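Local atomic coordinates of phosphate-binding protein (Unidentified prokaryotic organism, PDB entry 3W9V), a protein that binds inorganic phosphate in the manner of the PstS family of periplasmic-type binding proteins and is found associated with human PON1. Residues L9-Y14 and P213-P218; A102-L107 and D224-V229; V138-S143 and T189-V194. The protein carries 1 engineered substitution. All blocks are in the same frame, centred on the assembly; numbering follows the deposited sequence.

Interaction 1. Residues L9-Y14 and P213-P218. With PO4 (phosphate ion), chain C.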
loop_
_atom_site.group_PDB
_atom_site.type_symbol
_atom_site.label_atom_id
_atom_site.label_comp_id
_atom_site.label_asym_id
_atom_site.label_seq_id
_atom_site.Cartn_x
_atom_site.Cartn_y
_atom_site.Cartn_z
ATOM N N LEU A 9 -0.000 -1.486 -6.409
ATOM C CA LEU A 9 -0.275 -2.543 -5.442
ATOM C C LEU A 9 -1.726 -3.079 -5.506
ATOM O O LEU A 9 -1.916 -4.294 -5.528
ATOM C CB LEU A 9 0.159 -2.125 -4.024
ATOM C CG LEU A 9 -0.240 -3.021 -2.850
ATOM C CD1 LEU A 9 0.838 -2.993 -1.788
ATOM C CD2 LEU A 9 -1.577 -2.583 -2.260
ATOM N N PRO A 10 -2.742 -2.186 -5.591
ATOM C CA PRO A 10 -4.136 -2.644 -5.651
ATOM C C PRO A 10 -4.747 -2.550 -7.053
ATOM O O PRO A 10 -5.973 -2.625 -7.191
ATOM C CB PRO A 10 -4.839 -1.642 -4.743
ATOM C CG PRO A 10 -4.117 -0.349 -5.060
ATOM C CD PRO A 10 -2.679 -0.731 -5.330
ATOM N N GLN A 11 -3.931 -2.380 -8.087
ATOM C CA GLN A 11 -4.492 -2.128 -9.409
ATOM C C GLN A 11 -5.382 -3.257 -9.929
ATOM O O GLN A 11 -6.383 -2.995 -10.586
ATOM C CB GLN A 11 -3.404 -1.768 -10.420
ATOM C CG GLN A 11 -2.612 -2.920 -10.984
ATOM C CD GLN A 11 -1.660 -2.461 -12.074
ATOM O OE1 GLN A 11 -1.064 -1.386 -11.982
ATOM N NE2 GLN A 11 -1.521 -3.267 -13.118
ATOM N N LYS A 12 -5.042 -4.505 -9.634
ATOM C CA LYS A 12 -5.865 -5.603 -10.127
ATOM C C LYS A 12 -7.203 -5.668 -9.396
ATOM O O LYS A 12 -8.207 -6.100 -9.965
ATOM C CB LYS A 12 -5.110 -6.925 -10.061
ATOM C CG LYS A 12 -3.858 -6.909 -10.924
ATOM C CD LYS A 12 -3.269 -8.288 -11.136
ATOM C CE LYS A 12 -2.657 -8.811 -9.861
ATOM N NZ LYS A 12 -2.137 -10.194 -10.037
ATOM N N LEU A 13 -7.224 -5.222 -8.145
ATOM C CA LEU A 13 -8.489 -5.076 -7.444
ATOM C C LEU A 13 -9.372 -4.033 -8.132
ATOM O O LEU A 13 -10.534 -4.305 -8.445
ATOM C CB LEU A 13 -8.261 -4.721 -5.972
ATOM C CG LEU A 13 -9.518 -4.352 -5.179
ATOM C CD1 LEU A 13 -10.502 -5.514 -5.067
ATOM C CD2 LEU A 13 -9.137 -3.825 -3.799
ATOM N N TYR A 14 -8.817 -2.852 -8.393
ATOM C CA TYR A 14 -9.615 -1.782 -8.981
ATOM C C TYR A 14 -10.013 -2.063 -10.428
ATOM O O TYR A 14 -10.982 -1.493 -10.911
ATOM C CB TYR A 14 -8.905 -0.432 -8.866
ATOM C CG TYR A 14 -8.605 -0.024 -7.435
ATOM C CD1 TYR A 14 -9.447 -0.381 -6.385
ATOM C CD2 TYR A 14 -7.466 0.703 -7.135
ATOM C CE1 TYR A 14 -9.153 -0.008 -5.075
ATOM C CE2 TYR A 14 -7.175 1.084 -5.840
ATOM C CZ TYR A 14 -8.014 0.722 -4.809
ATOM O OH TYR A 14 -7.730 1.073 -3.504
ATOM N N PRO A 213 0.649 -8.470 -2.182
ATOM C CA PRO A 213 0.300 -9.894 -2.135
ATOM C C PRO A 213 -0.538 -10.341 -3.335
ATOM O O PRO A 213 -0.542 -11.533 -3.638
ATOM C CB PRO A 213 -0.488 -10.022 -0.825
ATOM C CG PRO A 213 -1.049 -8.650 -0.589
ATOM C CD PRO A 213 0.019 -7.706 -1.094
ATOM N N ASP A 214 -1.204 -9.411 -4.011
ATOM C CA ASP A 214 -1.996 -9.734 -5.195
ATOM C C ASP A 214 -1.095 -10.057 -6.387
ATOM O O ASP A 214 -1.526 -10.717 -7.331
ATOM C CB ASP A 214 -2.924 -8.557 -5.522
ATOM C CG ASP A 214 -4.107 -8.943 -6.400
ATOM O OD1 ASP A 214 -4.429 -10.148 -6.539
ATOM O OD2 ASP A 214 -4.738 -8.006 -6.938
ATOM N N PHE A 215 0.148 -9.584 -6.354
ATOM C CA PHE A 215 1.108 -9.839 -7.430
ATOM C C PHE A 215 2.129 -10.916 -7.070
ATOM O O PHE A 215 2.776 -11.480 -7.955
ATOM C CB PHE A 215 1.886 -8.562 -7.777
ATOM C CG PHE A 215 1.112 -7.566 -8.598
ATOM C CD1 PHE A 215 1.282 -7.508 -9.970
ATOM C CD2 PHE A 215 0.253 -6.664 -7.995
ATOM C CE1 PHE A 215 0.588 -6.585 -10.733
ATOM C CE2 PHE A 215 -0.440 -5.737 -8.752
ATOM C CZ PHE A 215 -0.269 -5.696 -10.120
ATOM N N ALA A 216 2.295 -11.193 -5.780
ATOM C CA ALA A 216 3.415 -12.014 -5.316
ATOM C C ALA A 216 3.292 -13.494 -5.670
ATOM O O ALA A 216 4.285 -14.228 -5.637
ATOM C CB ALA A 216 3.616 -11.838 -3.822
ATOM N N ALA A 217 2.078 -13.927 -5.989
ATOM C CA ALA A 217 1.825 -15.289 -6.449
ATOM C C ALA A 217 0.649 -15.254 -7.414
ATOM O O ALA A 217 -0.190 -14.361 -7.325
ATOM C CB ALA A 217 1.516 -16.198 -5.272
ATOM N N PRO A 218 0.580 -16.224 -8.340
ATOM C CA PRO A 218 -0.518 -16.276 -9.315
ATOM C C PRO A 218 -1.911 -16.424 -8.695
ATOM O O PRO A 218 -2.874 -15.900 -9.258
ATOM C CB PRO A 218 -0.180 -17.516 -10.149
ATOM C CG PRO A 218 1.294 -17.643 -10.041
ATOM C CD PRO A 218 1.620 -17.226 -8.638
HETATM P P PO4 C . 2.763 1.319 -5.716
HETATM O O1 PO4 C . 2.740 1.073 -7.216
HETATM O O2 PO4 C . 3.910 0.564 -5.058
HETATM O O3 PO4 C . 2.869 2.809 -5.412
HETATM O O4 PO4 C . 1.444 0.785 -5.171
HETATM O O HOH W 1 -3.894 -5.487 -7.220
HETATM O O HOH W 2 -5.277 -10.963 -8.950
#

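Interaction 2. Residues A102-L107 and D224-V229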
loop_
_atom_site.group_PDB
_atom_site.type_symbol
_atom_site.label_atom_id
_atom_site.label_comp_id
_atom_site.label_asym_id
_atom_site.label_seq_id
_atom_site.Cartn_x
_atom_site.Cartn_y
_atom_site.Cartn_z
ATOM N N ALA A 102 13.428 -27.689 -1.485
ATOM C CA ALA A 102 12.250 -28.303 -0.889
ATOM C C ALA A 102 11.881 -27.665 0.449
ATOM O O ALA A 102 10.719 -27.676 0.852
ATOM C CB ALA A 102 12.456 -29.805 -0.725
ATOM N N ASN A 103 12.876 -27.108 1.133
ATOM C CA ASN A 103 12.668 -26.516 2.449
ATOM C C ASN A 103 11.877 -25.215 2.399
ATOM O O ASN A 103 12.001 -24.432 1.456
ATOM C CB ASN A 103 14.010 -26.249 3.138
ATOM C CG ASN A 103 14.706 -27.520 3.588
ATOM O OD1 ASN A 103 14.351 -28.621 3.171
ATOM N ND2 ASN A 103 15.709 -27.368 4.443
ATOM N N ALA A 104 11.078 -24.984 3.433
ATOM C CA ALA A 104 10.392 -23.711 3.589
ATOM C C ALA A 104 11.404 -22.608 3.863
ATOM O O ALA A 104 12.325 -22.779 4.664
ATOM C CB ALA A 104 9.381 -23.789 4.720
ATOM N N VAL A 105 11.239 -21.480 3.183
ATOM C CA VAL A 105 12.005 -20.288 3.499
ATOM C C VAL A 105 11.205 -19.472 4.497
ATOM O O VAL A 105 10.099 -19.012 4.202
ATOM C CB VAL A 105 12.328 -19.463 2.246
ATOM C CG1 VAL A 105 12.951 -18.123 2.629
ATOM C CG2 VAL A 105 13.255 -20.253 1.337
ATOM N N ASP A 106 11.759 -19.329 5.693
ATOM C CA ASP A 106 11.094 -18.648 6.787
ATOM C C ASP A 106 12.095 -17.656 7.351
ATOM O O ASP A 106 13.019 -18.039 8.069
ATOM C CB ASP A 106 10.691 -19.672 7.852
ATOM C CG ASP A 106 9.851 -19.075 8.963
ATOM O OD1 ASP A 106 9.642 -17.843 8.978
ATOM O OD2 ASP A 106 9.404 -19.853 9.838
ATOM N N LEU A 107 11.926 -16.384 7.007
ATOM C CA LEU A 107 12.860 -15.354 7.439
ATOM C C LEU A 107 12.558 -14.876 8.846
ATOM O O LEU A 107 11.423 -14.524 9.156
ATOM C CB LEU A 107 12.778 -14.153 6.496
ATOM C CG LEU A 107 13.157 -14.404 5.039
ATOM C CD1 LEU A 107 12.711 -13.249 4.160
ATOM C CD2 LEU A 107 14.656 -14.618 4.915
ATOM N N ASP A 224 1.008 -19.273 0.203
ATOM C CA ASP A 224 1.330 -20.222 1.266
ATOM C C ASP A 224 2.424 -21.215 0.870
ATOM O O ASP A 224 2.791 -22.084 1.661
ATOM C CB ASP A 224 0.075 -20.977 1.716
ATOM C CG ASP A 224 -0.897 -20.094 2.468
ATOM O OD1 ASP A 224 -0.452 -19.340 3.356
ATOM O OD2 ASP A 224 -2.109 -20.150 2.173
ATOM N N ASP A 225 2.939 -21.089 -0.348
ATOM C CA ASP A 225 4.037 -21.936 -0.808
ATOM C C ASP A 225 5.360 -21.289 -0.398
ATOM O O ASP A 225 5.840 -20.371 -1.065
ATOM C CB ASP A 225 3.978 -22.106 -2.330
ATOM C CG ASP A 225 5.049 -23.049 -2.868
ATOM O OD1 ASP A 225 5.949 -23.458 -2.105
ATOM O OD2 ASP A 225 4.997 -23.374 -4.073
ATOM N N ALA A 226 5.952 -21.778 0.688
ATOM C CA ALA A 226 7.162 -21.169 1.229
ATOM C C ALA A 226 8.427 -21.541 0.463
ATOM O O ALA A 226 9.528 -21.171 0.868
ATOM C CB ALA A 226 7.315 -21.497 2.713
ATOM N N THR A 227 8.278 -22.269 -0.640
ATOM C CA THR A 227 9.400 -22.447 -1.552
ATOM C C THR A 227 9.421 -21.338 -2.605
ATOM O O THR A 227 10.318 -21.292 -3.441
ATOM C CB THR A 227 9.396 -23.826 -2.251
ATOM O OG1 THR A 227 8.307 -23.903 -3.178
ATOM C CG2 THR A 227 9.281 -24.944 -1.226
ATOM N N LYS A 228 8.433 -20.441 -2.550
ATOM C CA LYS A 228 8.313 -19.341 -3.513
ATOM C C LYS A 228 8.013 -17.983 -2.874
ATOM O O LYS A 228 8.389 -16.937 -3.413
ATOM C CB LYS A 228 7.226 -19.653 -4.546
ATOM C CG LYS A 228 7.542 -20.846 -5.425
ATOM C CD LYS A 228 6.386 -21.146 -6.368
ATOM C CE LYS A 228 6.673 -22.366 -7.233
ATOM N NZ LYS A 228 7.814 -22.136 -8.160
ATOM N N VAL A 229 7.310 -18.003 -1.749
ATOM C CA VAL A 229 6.938 -16.786 -1.038
ATOM C C VAL A 229 7.334 -17.002 0.412
ATOM O O VAL A 229 6.839 -17.923 1.062
ATOM C CB VAL A 229 5.424 -16.485 -1.167
ATOM C CG1 VAL A 229 5.054 -15.260 -0.352
ATOM C CG2 VAL A 229 5.040 -16.272 -2.627
#

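Interaction 3. Residues V138-S143 and T189-V194. With PO4 (phosphate ion), chain C.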
loop_
_atom_site.group_PDB
_atom_site.type_symbol
_atom_site.label_atom_id
_atom_site.label_comp_id
_atom_site.label_asym_id
_atom_site.label_seq_id
_atom_site.Cartn_x
_atom_site.Cartn_y
_atom_site.Cartn_z
ATOM N N VAL A 138 15.715 -7.282 -5.892
ATOM C CA VAL A 138 14.998 -6.492 -6.882
ATOM C C VAL A 138 14.165 -5.471 -6.120
ATOM O O VAL A 138 13.538 -5.805 -5.113
ATOM C CB VAL A 138 14.079 -7.369 -7.755
ATOM C CG1 VAL A 138 13.468 -6.543 -8.879
ATOM C CG2 VAL A 138 14.852 -8.554 -8.319
ATOM N N TYR A 139 14.169 -4.227 -6.579
ATOM C CA TYR A 139 13.439 -3.173 -5.889
ATOM C C TYR A 139 12.747 -2.258 -6.901
ATOM O O TYR A 139 13.023 -2.313 -8.107
ATOM C CB TYR A 139 14.376 -2.371 -4.963
ATOM C CG TYR A 139 15.476 -1.647 -5.706
ATOM C CD1 TYR A 139 15.311 -0.328 -6.102
ATOM C CD2 TYR A 139 16.672 -2.287 -6.031
ATOM C CE1 TYR A 139 16.299 0.341 -6.798
ATOM C CE2 TYR A 139 17.669 -1.622 -6.738
ATOM C CZ TYR A 139 17.470 -0.305 -7.118
ATOM O OH TYR A 139 18.436 0.393 -7.821
ATOM N N ARG A 140 11.843 -1.420 -6.410
ATOM C CA ARG A 140 11.124 -0.493 -7.280
ATOM C C ARG A 140 11.975 0.731 -7.597
ATOM O O ARG A 140 12.460 1.411 -6.692
ATOM C CB ARG A 140 9.807 -0.067 -6.636
ATOM C CG ARG A 140 8.788 -1.190 -6.582
ATOM C CD ARG A 140 8.103 -1.418 -7.934
ATOM N NE ARG A 140 7.240 -0.290 -8.257
ATOM C CZ ARG A 140 6.030 -0.093 -7.742
ATOM N NH1 ARG A 140 5.474 -0.973 -6.915
ATOM N NH2 ARG A 140 5.369 1.003 -8.077
ATOM N N ALA A 141 12.143 1.001 -8.888
ATOM C CA ALA A 141 12.942 2.124 -9.349
ATOM C C ALA A 141 12.313 3.453 -8.976
ATOM O O ALA A 141 13.016 4.412 -8.670
ATOM C CB ALA A 141 13.108 2.045 -10.862
ATOM N N GLU A 142 10.987 3.503 -9.042
ATOM C CA GLU A 142 10.246 4.754 -8.966
ATOM C C GLU A 142 9.587 4.970 -7.603
ATOM O O GLU A 142 9.630 4.092 -6.732
ATOM C CB GLU A 142 9.209 4.822 -10.103
ATOM C CG GLU A 142 7.863 4.107 -9.864
ATOM C CD GLU A 142 7.888 2.575 -9.959
ATOM O OE1 GLU A 142 8.923 1.934 -9.690
ATOM O OE2 GLU A 142 6.832 1.992 -10.270
ATOM N N SER A 143 8.989 6.143 -7.424
ATOM C CA SER A 143 8.266 6.477 -6.205
ATOM C C SER A 143 7.098 5.518 -5.996
ATOM O O SER A 143 6.136 5.517 -6.764
ATOM C CB SER A 143 7.775 7.920 -6.271
ATOM O OG SER A 143 7.124 8.296 -5.074
ATOM N N THR A 189 10.240 -1.135 -12.765
ATOM C CA THR A 189 9.122 -0.203 -12.646
ATOM C C THR A 189 7.785 -0.945 -12.531
ATOM O O THR A 189 7.491 -1.847 -13.314
ATOM C CB THR A 189 9.108 0.806 -13.835
ATOM O OG1 THR A 189 10.240 1.682 -13.735
ATOM C CG2 THR A 189 7.836 1.645 -13.850
ATOM N N GLY A 190 6.994 -0.558 -11.533
ATOM C CA GLY A 190 5.697 -1.155 -11.278
ATOM C C GLY A 190 5.780 -2.481 -10.547
ATOM O O GLY A 190 6.803 -3.173 -10.584
ATOM N N SER A 191 4.681 -2.860 -9.903
ATOM C CA SER A 191 4.584 -4.189 -9.313
ATOM C C SER A 191 4.844 -5.244 -10.381
ATOM O O SER A 191 5.582 -6.208 -10.160
ATOM C CB SER A 191 3.206 -4.426 -8.687
ATOM O OG SER A 191 2.988 -3.590 -7.561
ATOM N N ASP A 192 4.241 -5.055 -11.552
ATOM C CA ASP A 192 4.425 -6.009 -12.641
ATOM C C ASP A 192 5.865 -6.091 -13.158
ATOM O O ASP A 192 6.360 -7.184 -13.442
ATOM C CB ASP A 192 3.422 -5.772 -13.780
ATOM C CG ASP A 192 3.564 -4.409 -14.435
ATOM O OD1 ASP A 192 4.253 -3.526 -13.891
ATOM O OD2 ASP A 192 2.956 -4.216 -15.510
ATOM N N GLY A 193 6.540 -4.953 -13.262
ATOM C CA GLY A 193 7.918 -4.944 -13.720
ATOM C C GLY A 193 8.848 -5.657 -12.754
ATOM O O GLY A 193 9.745 -6.394 -13.171
ATOM N N VAL A 194 8.631 -5.455 -11.458
ATOM C CA VAL A 194 9.419 -6.161 -10.463
ATOM C C VAL A 194 9.165 -7.671 -10.523
ATOM O O VAL A 194 10.112 -8.453 -10.495
ATOM C CB VAL A 194 9.202 -5.594 -9.054
ATOM C CG1 VAL A 194 9.798 -6.524 -8.014
ATOM C CG2 VAL A 194 9.842 -4.218 -8.946
HETATM P P PO4 C . 2.763 1.319 -5.716
HETATM O O1 PO4 C . 2.740 1.073 -7.216
HETATM O O2 PO4 C . 3.910 0.564 -5.058
HETATM O O3 PO4 C . 2.869 2.809 -5.412
HETATM O O4 PO4 C . 1.444 0.785 -5.171
#

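Interaction 1. Residues L9-Y14 and P213-P218
Lys-12 leaves its backbone with CG anti to the carbonyl carbon and then bends about its CG-CD bond (chi3 -70°), a turn that lays CE across the Phe-215 ring and brings NZ to the backbone of Asp-214. Lys-12 CE stands 3.8 Å from the centroid of the Phe-215 ring in a CH-pi contact, almost on the ring normal. Lys-12 NZ, 4.4 Å from the centroid of that Phe-215 ring, adds a cation-pi contact and donates to Asp-214 O at 2.8 Å, from above the carbonyl plane. The ring edge is occupied as well: Gln-11 CG lies 3.7 Å from Phe-215 CZ, and Leu-9 O approaches CE2 near the ring plane. This joins the short helix 11-14, with Pro-10 as its N-cap residue, to the loop between strands 207-208 and 231-237 of the periplasmic-binding-protein fold. One water accepts from Lys-12 N and donates to Leu-9 O and, at 2.7 Å, to Asp-214 OD2, an oxygen that also bonds Asn-337. Asp-214 OD1 lies 4.2 Å from Lys-12 NZ, beyond a salt bridge, and accepts from a second water. Leu-9 N donates to phosphate O4 at 3.0 Å, nearly straight at 168°.

Interaction 2. Residues A102-L107 and D224-V229
Val-105 N donates to Ala-226 O at 2.9 Å with an N-H...O angle of 169°, and the closest pair of CA atoms across the two segments is that of Ala-104 and Ala-226, 4.7 Å apart. The bond is nearly straight at the hydrogen, but the donor is tilted 35° from the carbonyl plane. It joins the lead-in to strand 106-107, an outermost strand of a three-stranded mixed sheet, to an Asx turn in the loop that runs into the neighbouring strand 231-237. The same lead-in continues into regular pairing, since Val-105 and Leu-107 both form backbone bonds with Arg-231. Side-chain packing across the contact is slight. Ala-226 CB points at the other segment and meets Ala-104 CB at 3.7 Å, methyl against methyl, while the side chain of Arg-231 touches both alanines. Val-105 contributes CB and CG2, which lie alongside Ala-226 O next to the hydrogen bond. Thr-227 turns CG2 anti to its own carbonyl carbon, and this methyl rests 3.7 Å from Ala-102 O and a little farther from Asn-103 O, an oxygen that accepts from Arg-131. The hydroxyl of Thr-227 is thereby directed back into its own turn. The turn is further fixed by Asp-225 O, which accepts from both Lys-228 N and Val-229 N. Asp-225 OD1 likewise has two donors, reaching it from the same face of the carboxylate: Thr-227 N at 3.0 Å closes the Asx turn, and Thr-227 OG1 donates at 2.6 Å on the syn side, 28° out of the carboxylate plane.

Interaction 3. Residues V138-S143 and T189-V194
One face of the Arg-140 guanidinium lies against the backbone of Gly-190 and Ser-191, with Gly-190 C and Ser-191 N over its rim; in its plane, at the edge, are Glu-142 CD and phosphate O1. Arg-140 grips Glu-142 side-on: NE reaches OE1 at 3.1 Å and NH2 makes a salt bridge to OE2 at 2.8 Å. Both bonds meet the carboxylate from above its plane. On the opposite face of that plane Gly-190 N donates to Glu-142 OE2 at 2.9 Å, on the syn side, so this oxygen is held between the arginine and the backbone of Gly-190. Strand 136-140 belongs to a parallel sheet of the PstS-type phosphate-binding fold, and helix 190-199 follows its neighbour, strand 186-188, running back nearly antiparallel, the segment axes 167° apart. Arg-140 gets from strand to ligand by bending at chi2 and at chi3 (-69°), and its NH2 donates to phosphate O1 at 2.8 Å, 165° at the hydrogen, while NH1 donates to O2 at 2.9 Å. An alanine in place of Arg-140 would probably cost the phosphate two donors and leave the Glu-142 carboxylate without its charge partner, freer to turn about its bond from Gly-190 N. Toward the earlier residues of the strand the packing turns apolar. Val-194 CG2 comes at about a right angle to the arginine chain, 3.4 Å from Arg-140 CD, and Val-194 CG1 meets Val-138 CG1 at 3.8 Å. Ser-191 OG is bonded to Thr-8 OG1, which itself binds the phosphate.

How the interactions relate
Interactions 1 and 3 share the phosphate, approached by a backbone N-H from residues 9-14 and by a guanidinium from residues 138-143, and they touch directly where Phe-215 CD2 packs 3.8 Å from Ser-191 CB. Both are partly buried near the middle of the chain, yet interaction 1 relies on a cation over an aromatic face and on water, whereas interaction 3 combines a salt bridge from a buried arginine with valine packing. Interaction 2 lies farther out, its centre about 23 Å from the chain centre, and depends on one backbone bond and small methyl contacts. Its 224-229 segment belongs to the same loop as 213-218, and Ala-216 O meets Val-229 CG2. Interactions 2 and 3 do not touch.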